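Local atomic coordinates of xylulose kinase (Escherichia coli, PDB entry 2ITM), a protein that phosphorylates D-xylulose to D-xylulose 5-phosphate with ATP, and acts less efficiently on 1-deoxy-D-xylulose. Residues V89-I94 and L133-H138; R403-D408 and A459-A464; G237-G242 and F277-P282. One frame throughout, in Å; residues are numbered along the deposited sequence.

Overall arrangement
Following the chain from the N terminus, contact 1 comes first, closing the loop from 94 to 133 as the segment 89-94 meets the end of helix 128-138 in the N-terminal half. Contact 3 closes the loop from 242 to 277, joining the last turns of helix 233-241 to the chain leaving strand 275-278, where the N-terminal half passes into the C-terminal one. Contact 2 closes the loop from 408 to 459, packing helix 400-410 against the start of helix 459-479. The three loops follow in series, without nesting or crossing. Contacts 1 and 2 lie on opposite sides of the chain's centre, about 49 Å between their centres; contact 3's centre is about 30 Å from each.

Contact 1. Residues V89-I94 and L133-H138; sequences VLRPAI and LWVQRH
Val135 supplies the methyl at the centre of this contact, and that CG2 meets both Arg91 and Ile94. It touches Arg91 CD at 3.9 Å, while Arg91 NE stands 4.1 Å from the same Val135 CG2; the arginine and valine side chains run alongside one another, pointing opposite ways. From the same segment as the arginine, Ile94 CD1 reaches Val135 CG2 at 4.2 Å. Ile94 CD1 also lies over one face of the Arg91 guanidinium, 3.9 Å above its plane and toward the rim, so aliphatic carbon packs on both the stem and the flat head of the arginine. On the helix, Val135 CG2 sits in the ring plane at the edge of Trp134.

The polar contacts run mostly to residues beyond the two segments. Arg91 CG occupies the crowded position between backbone N and carbonyl carbon (chi1 78°), and a bend at chi3 of -55° turns the head back toward its own backbone at Pro92. There Arg91 NH1 donates a weak hydrogen bond of 2.8 Å to Pro92 O. Salt bridges bind NE to Glu139, just past the helix, and NH1 to Glu42. Arg91 NH2 approaches Trp134 CZ3 obliquely at 4.4 Å, but the ring's cation-pi partner is Arg100, another positive charge close to NH2.

The two glutamates probably offset the cost of burying these neighbouring cations. Arg91 therefore serves both as an apolar stem and as a charged head: its CD packs on Val135 between the 89-94 segment and helix 128-138, while its charge is met by Glu139 at NE and Glu42 at NH1.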
loop_
_atom_site.group_PDB
_atom_site.type_symbol
_atom_site.label_atom_id
_atom_site.label_comp_id
_atom_site.label_asym_id
_atom_site.label_seq_id
_atom_site.Cartn_x
_atom_site.Cartn_y
_atom_site.Cartn_z
ATOM N N VAL A 89 28.777 28.417 -25.920
ATOM C CA VAL A 89 28.061 27.285 -25.367
ATOM C C VAL A 89 27.480 26.383 -26.453
ATOM O O VAL A 89 26.604 26.791 -27.194
ATOM C CB VAL A 89 26.989 27.724 -24.359
ATOM C CG1 VAL A 89 26.040 26.610 -24.076
ATOM C CG2 VAL A 89 27.636 28.184 -23.069
ATOM N N LEU A 90 27.998 25.172 -26.482
ATOM C CA LEU A 90 27.795 24.256 -27.587
ATOM C C LEU A 90 26.424 23.586 -27.514
ATOM O O LEU A 90 25.756 23.420 -28.516
ATOM C CB LEU A 90 28.875 23.189 -27.560
ATOM C CG LEU A 90 29.894 23.094 -28.686
ATOM C CD1 LEU A 90 29.719 24.171 -29.727
ATOM C CD2 LEU A 90 31.316 23.021 -28.185
ATOM N N ARG A 91 26.031 23.199 -26.309
ATOM C CA ARG A 91 24.711 22.656 -26.042
ATOM C C ARG A 91 24.274 22.983 -24.639
ATOM O O ARG A 91 25.045 23.488 -23.857
ATOM C CB ARG A 91 24.707 21.146 -26.257
ATOM C CG ARG A 91 25.316 20.346 -25.124
ATOM C CD ARG A 91 25.510 18.870 -25.424
ATOM N NE ARG A 91 24.283 18.181 -25.850
ATOM C CZ ARG A 91 23.098 18.297 -25.275
ATOM N NH1 ARG A 91 22.937 19.067 -24.226
ATOM N NH2 ARG A 91 22.065 17.631 -25.754
ATOM N N PRO A 92 23.024 22.707 -24.311
ATOM C CA PRO A 92 22.558 22.932 -22.947
ATOM C C PRO A 92 23.286 22.035 -21.946
ATOM O O PRO A 92 23.706 20.946 -22.290
ATOM C CB PRO A 92 21.052 22.564 -23.015
ATOM C CG PRO A 92 20.693 22.776 -24.411
ATOM C CD PRO A 92 21.899 22.372 -25.191
ATOM N N ALA A 93 23.455 22.532 -20.730
ATOM C CA ALA A 93 24.114 21.776 -19.687
ATOM C C ALA A 93 23.341 20.522 -19.308
ATOM O O ALA A 93 22.160 20.568 -19.049
ATOM C CB ALA A 93 24.383 22.639 -18.478
ATOM N N ILE A 94 24.038 19.397 -19.292
ATOM C CA ILE A 94 23.473 18.140 -18.857
ATOM C C ILE A 94 23.707 17.914 -17.370
ATOM O O ILE A 94 24.828 17.677 -16.956
ATOM C CB ILE A 94 24.099 16.993 -19.649
ATOM C CG1 ILE A 94 23.918 17.203 -21.143
ATOM C CG2 ILE A 94 23.555 15.663 -19.199
ATOM C CD1 ILE A 94 24.675 16.250 -21.937
ATOM N N LEU A 133 30.903 10.848 -23.257
ATOM C CA LEU A 133 30.779 9.701 -24.138
ATOM C C LEU A 133 29.457 9.686 -24.887
ATOM O O LEU A 133 29.426 9.424 -26.071
ATOM C CB LEU A 133 30.970 8.403 -23.366
ATOM C CG LEU A 133 32.246 7.612 -23.640
ATOM C CD1 LEU A 133 33.408 8.222 -22.912
ATOM C CD2 LEU A 133 32.080 6.171 -23.246
ATOM N N TRP A 134 28.366 9.975 -24.192
ATOM C CA TRP A 134 27.059 10.055 -24.827
ATOM C C TRP A 134 27.014 11.096 -25.937
ATOM O O TRP A 134 26.564 10.816 -27.035
ATOM C CB TRP A 134 25.959 10.333 -23.805
ATOM C CG TRP A 134 24.572 10.291 -24.356
ATOM C CD1 TRP A 134 23.718 9.250 -24.299
ATOM C CD2 TRP A 134 23.882 11.333 -25.044
ATOM N NE1 TRP A 134 22.528 9.567 -24.907
ATOM C CE2 TRP A 134 22.607 10.849 -25.371
ATOM C CE3 TRP A 134 24.208 12.633 -25.416
ATOM C CZ2 TRP A 134 21.669 11.615 -26.045
ATOM C CZ3 TRP A 134 23.277 13.386 -26.077
ATOM C CH2 TRP A 134 22.026 12.877 -26.391
ATOM N N VAL A 135 27.507 12.290 -25.657
ATOM C CA VAL A 135 27.597 13.314 -26.680
ATOM C C VAL A 135 28.458 12.875 -27.863
ATOM O O VAL A 135 28.063 13.016 -29.008
ATOM C CB VAL A 135 28.091 14.655 -26.113
ATOM C CG1 VAL A 135 28.460 15.617 -27.240
ATOM C CG2 VAL A 135 27.043 15.267 -25.202
ATOM N N GLN A 136 29.620 12.313 -27.582
ATOM C CA GLN A 136 30.434 11.753 -28.638
ATOM C C GLN A 136 29.653 10.787 -29.518
ATOM O O GLN A 136 29.791 10.801 -30.728
ATOM C CB GLN A 136 31.682 11.077 -28.095
ATOM C CG GLN A 136 32.619 10.656 -29.207
ATOM C CD GLN A 136 33.824 9.907 -28.720
ATOM O OE1 GLN A 136 34.852 9.903 -29.377
ATOM N NE2 GLN A 136 33.693 9.253 -27.565
ATOM N N ARG A 137 28.821 9.967 -28.888
ATOM C CA ARG A 137 28.162 8.859 -29.552
ATOM C C ARG A 137 26.894 9.309 -30.238
ATOM O O ARG A 137 26.512 8.776 -31.261
ATOM C CB ARG A 137 27.844 7.759 -28.549
ATOM C CG ARG A 137 29.038 6.921 -28.175
ATOM C CD ARG A 137 28.905 6.171 -26.869
ATOM N NE ARG A 137 27.922 5.104 -26.955
ATOM C CZ ARG A 137 28.138 3.941 -27.547
ATOM N NH1 ARG A 137 29.306 3.678 -28.114
ATOM N NH2 ARG A 137 27.175 3.038 -27.573
ATOM N N HIS A 138 26.245 10.308 -29.669
ATOM C CA HIS A 138 24.954 10.728 -30.162
ATOM C C HIS A 138 24.966 12.093 -30.845
ATOM O O HIS A 138 24.060 12.418 -31.598
ATOM C CB HIS A 138 23.934 10.695 -29.036
ATOM C CG HIS A 138 23.626 9.321 -28.546
ATOM N ND1 HIS A 138 22.502 8.633 -28.927
ATOM C CD2 HIS A 138 24.300 8.504 -27.709
ATOM C CE1 HIS A 138 22.497 7.450 -28.347
ATOM N NE2 HIS A 138 23.577 7.347 -27.600
#

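Contact 2. Residues R403-D408 and A459-A464; sequences RQMLAD and AQRYAA
Asp408 and Arg461 form a salt bridge between two crossing helices in the C-terminal half of this FGGY kinase, a domain of the actin-like ATPase fold. Helix 400-410 is the connection between the parallel, adjacent strands 390-393 and 414-417 of the mixed sheet, and helix 459-479 follows the sheet's outermost strand, 451-455. Their short segments cross at -67° with axes 9.3 Å apart at closest approach, well away from the sugar site. The interface is held mainly by one charged pair and a backbone approach.

Both Arg461 NE and Arg461 NH2 lie 3.0 Å from Asp408 OD2, so a single carboxylate oxygen faces two guanidinium nitrogens. The carboxylate and guanidinium planes are 77° apart, which rules out a flat, two-oxygen pairing. The arginine gets there by bending at chi2 (-126°) and again at chi3, folding its head back over the aspartate. Nearer the backbone, the aliphatic stem packs on the acid, with Arg461 CB 3.9 Å from Asp408 CG. The same NH2 reaches a second residue of helix 400-410: Met405 CA lies at the guanidinium's edge, near its plane, 3.8 Å from Arg461 NH2.

The other oxygen, Asp408 OD1, accepts a hydrogen bond from Asp458 N, and Asp458 OD1 in turn takes one from Arg461 N, so both oxygens tie this acid to the start of helix 459-479. With an alanine here in place of Arg461, Asp408 OD2 would probably lose its charged mate, and a gap would be likely beside Met405.

The backbones come nearest at Tyr462, where Asp408 O receives a CA-H contact from Tyr462 CA at 3.1 Å and lies in the tyrosine ring plane, 3.2 Å from Tyr462 CD1.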
loop_
_atom_site.group_PDB
_atom_site.type_symbol
_atom_site.label_atom_id
_atom_site.label_comp_id
_atom_site.label_asym_id
_atom_site.label_seq_id
_atom_site.Cartn_x
_atom_site.Cartn_y
_atom_site.Cartn_z
ATOM N N ARG A 403 15.056 12.884 17.412
ATOM C CA ARG A 403 16.496 12.939 17.532
ATOM C C ARG A 403 17.001 11.890 18.506
ATOM O O ARG A 403 18.011 11.239 18.263
ATOM C CB ARG A 403 16.943 14.327 17.983
ATOM C CG ARG A 403 16.887 15.415 16.908
ATOM C CD ARG A 403 17.777 16.598 17.190
ATOM N NE ARG A 403 17.444 17.206 18.468
ATOM C CZ ARG A 403 16.475 18.084 18.657
ATOM N NH1 ARG A 403 15.721 18.477 17.653
ATOM N NH2 ARG A 403 16.251 18.569 19.863
ATOM N N GLN A 404 16.297 11.738 19.619
ATOM C CA GLN A 404 16.646 10.741 20.609
ATOM C C GLN A 404 16.385 9.331 20.135
ATOM O O GLN A 404 17.183 8.447 20.362
ATOM C CB GLN A 404 15.871 10.969 21.890
ATOM C CG GLN A 404 16.291 10.043 22.987
ATOM C CD GLN A 404 17.697 10.294 23.426
ATOM O OE1 GLN A 404 18.478 9.367 23.579
ATOM N NE2 GLN A 404 18.027 11.555 23.635
ATOM N N MET A 405 15.240 9.134 19.502
ATOM C CA MET A 405 14.931 7.881 18.872
ATOM C C MET A 405 16.022 7.508 17.912
ATOM O O MET A 405 16.439 6.356 17.863
ATOM C CB MET A 405 13.590 7.930 18.156
ATOM C CG MET A 405 13.291 6.667 17.370
ATOM S SD MET A 405 11.777 6.686 16.433
ATOM C CE MET A 405 10.619 6.598 17.749
ATOM N N LEU A 406 16.495 8.479 17.138
ATOM C CA LEU A 406 17.583 8.259 16.195
ATOM C C LEU A 406 18.865 7.843 16.884
ATOM O O LEU A 406 19.616 7.037 16.371
ATOM C CB LEU A 406 17.853 9.515 15.387
ATOM C CG LEU A 406 17.400 9.564 13.938
ATOM C CD1 LEU A 406 16.004 9.058 13.814
ATOM C CD2 LEU A 406 17.509 10.958 13.396
ATOM N N ALA A 407 19.104 8.414 18.048
ATOM C CA ALA A 407 20.257 8.056 18.832
ATOM C C ALA A 407 20.135 6.668 19.450
ATOM O O ALA A 407 21.091 5.916 19.494
ATOM C CB ALA A 407 20.487 9.093 19.887
ATOM N N ASP A 408 18.938 6.341 19.912
ATOM C CA ASP A 408 18.666 5.062 20.536
ATOM C C ASP A 408 18.823 3.935 19.546
ATOM O O ASP A 408 19.453 2.929 19.819
ATOM C CB ASP A 408 17.253 5.062 21.105
ATOM C CG ASP A 408 17.078 6.025 22.275
ATOM O OD1 ASP A 408 18.077 6.426 22.891
ATOM O OD2 ASP A 408 15.959 6.406 22.643
ATOM N N ALA A 459 20.935 2.971 26.648
ATOM C CA ALA A 459 21.466 1.625 26.530
ATOM C C ALA A 459 20.362 0.588 26.477
ATOM O O ALA A 459 20.484 -0.418 25.803
ATOM C CB ALA A 459 22.409 1.337 27.668
ATOM N N GLN A 460 19.281 0.855 27.194
ATOM C CA GLN A 460 18.127 -0.028 27.224
ATOM C C GLN A 460 17.321 -0.002 25.923
ATOM O O GLN A 460 17.007 -1.041 25.371
ATOM C CB GLN A 460 17.234 0.271 28.441
ATOM C CG GLN A 460 17.868 -0.083 29.803
ATOM C CD GLN A 460 16.950 0.187 31.003
ATOM O OE1 GLN A 460 16.672 1.335 31.325
ATOM N NE2 GLN A 460 16.496 -0.875 31.663
ATOM N N ARG A 461 16.999 1.193 25.443
ATOM C CA ARG A 461 16.276 1.344 24.186
ATOM C C ARG A 461 17.094 0.938 22.960
ATOM O O ARG A 461 16.554 0.462 22.008
ATOM C CB ARG A 461 15.759 2.765 24.015
ATOM C CG ARG A 461 14.761 3.218 25.041
ATOM C CD ARG A 461 13.460 3.744 24.461
ATOM N NE ARG A 461 13.652 4.528 23.244
ATOM C CZ ARG A 461 12.859 5.519 22.863
ATOM N NH1 ARG A 461 11.822 5.848 23.616
ATOM N NH2 ARG A 461 13.105 6.191 21.749
ATOM N N TYR A 462 18.403 1.135 23.015
ATOM C CA TYR A 462 19.287 0.653 21.971
ATOM C C TYR A 462 19.194 -0.848 21.825
ATOM O O TYR A 462 19.032 -1.355 20.732
ATOM C CB TYR A 462 20.730 1.077 22.207
ATOM C CG TYR A 462 21.732 0.461 21.284
ATOM C CD1 TYR A 462 21.896 0.933 19.998
ATOM C CD2 TYR A 462 22.519 -0.594 21.684
ATOM C CE1 TYR A 462 22.805 0.376 19.146
ATOM C CE2 TYR A 462 23.429 -1.157 20.834
ATOM C CZ TYR A 462 23.564 -0.674 19.562
ATOM O OH TYR A 462 24.470 -1.239 18.722
ATOM N N ALA A 463 19.294 -1.554 22.938
ATOM C CA ALA A 463 19.194 -3.000 22.944
ATOM C C ALA A 463 17.850 -3.478 22.433
ATOM O O ALA A 463 17.771 -4.484 21.749
ATOM C CB ALA A 463 19.459 -3.550 24.310
ATOM N N ALA A 464 16.802 -2.749 22.775
ATOM C CA ALA A 464 15.457 -3.069 22.335
ATOM C C ALA A 464 15.291 -2.877 20.837
ATOM O O ALA A 464 14.462 -3.512 20.205
ATOM C CB ALA A 464 14.456 -2.239 23.075
#

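Contact 3. Residues G237-G242 and F277-P282; sequences GAVGVG and FCHALP
The end of helix 233-241, which starts at the proposed proton acceptor Asp233, packs here on the chain leaving strand 275-278, an outermost strand of the C-terminal sheet; Val239 meets His279 and Leu281, and Ala238 meets His279. The helix ends in a Schellman motif at Gly242, whose positive phi of 96° would jam a CB against the preceding carbonyl oxygen.

Val239 CG2 is the central atom. It presses on His279 CE1 at 3.6 Å, approaching the imidazole obliquely, and meets Leu281 CD1 tip to tip at 4.0 Å. Ala238 CB adds a second methyl beside the ring, 4.1 Å from His279 CE1. The histidine CG stands opposite the backbone N (chi1 -159°), which swings the ring from the loop just after the strand across to the helix and brings CE1 up to the methyls of Val239 and Ala238.

The polar end of that ring is settled just past the helix: His279 NE2 donates a hydrogen bond to Met243 O, while Phe260 meets the imidazole as well. Leu281 goes on to touch Leu431 and Ile434 of helix 424-436.

No hydrogen bond joins the two segments themselves. The join rests on carbon contacts, apolar between Val239 and Leu281 and methyl against imidazole at His279, whose rotation is probably fixed by the Met243 bond; the end of the helix thus packs on the chain after strand 275-278 by van der Waals contact.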
loop_
_atom_site.group_PDB
_atom_site.type_symbol
_atom_site.label_atom_id
_atom_site.label_comp_id
_atom_site.label_asym_id
_atom_site.label_seq_id
_atom_site.Cartn_x
_atom_site.Cartn_y
_atom_site.Cartn_z
ATOM N N GLY A 237 28.848 23.210 1.606
ATOM C CA GLY A 237 27.985 23.011 2.746
ATOM C C GLY A 237 28.680 22.515 3.992
ATOM O O GLY A 237 28.506 23.069 5.054
ATOM N N ALA A 238 29.473 21.466 3.844
ATOM C CA ALA A 238 30.208 20.899 4.956
ATOM C C ALA A 238 31.156 21.908 5.559
ATOM O O ALA A 238 31.324 21.949 6.765
ATOM C CB ALA A 238 30.957 19.674 4.530
ATOM N N VAL A 239 31.792 22.701 4.710
ATOM C CA VAL A 239 32.716 23.693 5.203
ATOM C C VAL A 239 31.981 24.766 6.019
ATOM O O VAL A 239 32.494 25.244 7.029
ATOM C CB VAL A 239 33.509 24.334 4.026
ATOM C CG1 VAL A 239 34.158 25.619 4.460
ATOM C CG2 VAL A 239 34.590 23.356 3.506
ATOM N N GLY A 240 30.807 25.163 5.560
ATOM C CA GLY A 240 29.992 26.122 6.270
ATOM C C GLY A 240 29.551 25.628 7.629
ATOM O O GLY A 240 29.278 26.397 8.498
ATOM N N VAL A 241 29.496 24.315 7.786
ATOM C CA VAL A 241 28.940 23.699 8.977
ATOM C C VAL A 241 30.074 23.351 9.918
ATOM O O VAL A 241 29.858 23.050 11.075
ATOM C CB VAL A 241 28.094 22.468 8.588
ATOM C CG1 VAL A 241 28.042 21.442 9.669
ATOM C CG2 VAL A 241 26.711 22.893 8.182
ATOM N N GLY A 242 31.299 23.454 9.435
ATOM C CA GLY A 242 32.484 23.340 10.232
ATOM C C GLY A 242 33.031 21.946 10.163
ATOM O O GLY A 242 33.846 21.514 10.954
ATOM N N PHE A 277 35.181 11.502 -2.584
ATOM C CA PHE A 277 35.697 12.652 -3.299
ATOM C C PHE A 277 36.751 13.402 -2.517
ATOM O O PHE A 277 36.912 13.200 -1.320
ATOM C CB PHE A 277 34.567 13.613 -3.644
ATOM C CG PHE A 277 33.480 13.022 -4.460
ATOM C CD1 PHE A 277 32.176 13.072 -4.033
ATOM C CD2 PHE A 277 33.754 12.438 -5.672
ATOM C CE1 PHE A 277 31.178 12.540 -4.782
ATOM C CE2 PHE A 277 32.753 11.912 -6.434
ATOM C CZ PHE A 277 31.463 11.966 -5.994
ATOM N N CYS A 278 37.446 14.303 -3.193
ATOM C CA CYS A 278 38.216 15.318 -2.515
ATOM C C CYS A 278 37.297 16.271 -1.759
ATOM O O CYS A 278 36.187 16.523 -2.179
ATOM C CB CYS A 278 39.122 16.071 -3.496
ATOM S SG CYS A 278 40.332 15.086 -4.384
ATOM N N HIS A 279 37.769 16.773 -0.630
ATOM C CA HIS A 279 37.110 17.863 0.079
ATOM C C HIS A 279 37.567 19.215 -0.468
ATOM O O HIS A 279 38.593 19.308 -1.105
ATOM C CB HIS A 279 37.395 17.755 1.581
ATOM C CG HIS A 279 36.419 18.479 2.454
ATOM N ND1 HIS A 279 35.388 19.240 1.955
ATOM C CD2 HIS A 279 36.315 18.547 3.797
ATOM C CE1 HIS A 279 34.695 19.750 2.953
ATOM N NE2 HIS A 279 35.240 19.346 4.082
ATOM N N ALA A 280 36.795 20.257 -0.195
ATOM C CA ALA A 280 37.088 21.590 -0.691
ATOM C C ALA A 280 38.188 22.297 0.104
ATOM O O ALA A 280 38.361 23.497 0.014
ATOM C CB ALA A 280 35.833 22.434 -0.730
ATOM N N LEU A 281 38.891 21.514 0.913
ATOM C CA LEU A 281 40.064 22.031 1.591
ATOM C C LEU A 281 41.295 21.210 1.276
ATOM O O LEU A 281 41.202 20.069 0.867
ATOM C CB LEU A 281 39.827 22.094 3.098
ATOM C CG LEU A 281 38.736 23.030 3.599
ATOM C CD1 LEU A 281 38.237 22.614 4.945
ATOM C CD2 LEU A 281 39.195 24.479 3.596
ATOM N N PRO A 282 42.453 21.813 1.486
ATOM C CA PRO A 282 43.714 21.171 1.147
ATOM C C PRO A 282 43.963 19.955 2.019
ATOM O O PRO A 282 43.678 19.979 3.198
ATOM C CB PRO A 282 44.732 22.266 1.423
ATOM C CG PRO A 282 43.957 23.526 1.265
ATOM C CD PRO A 282 42.642 23.225 1.834
#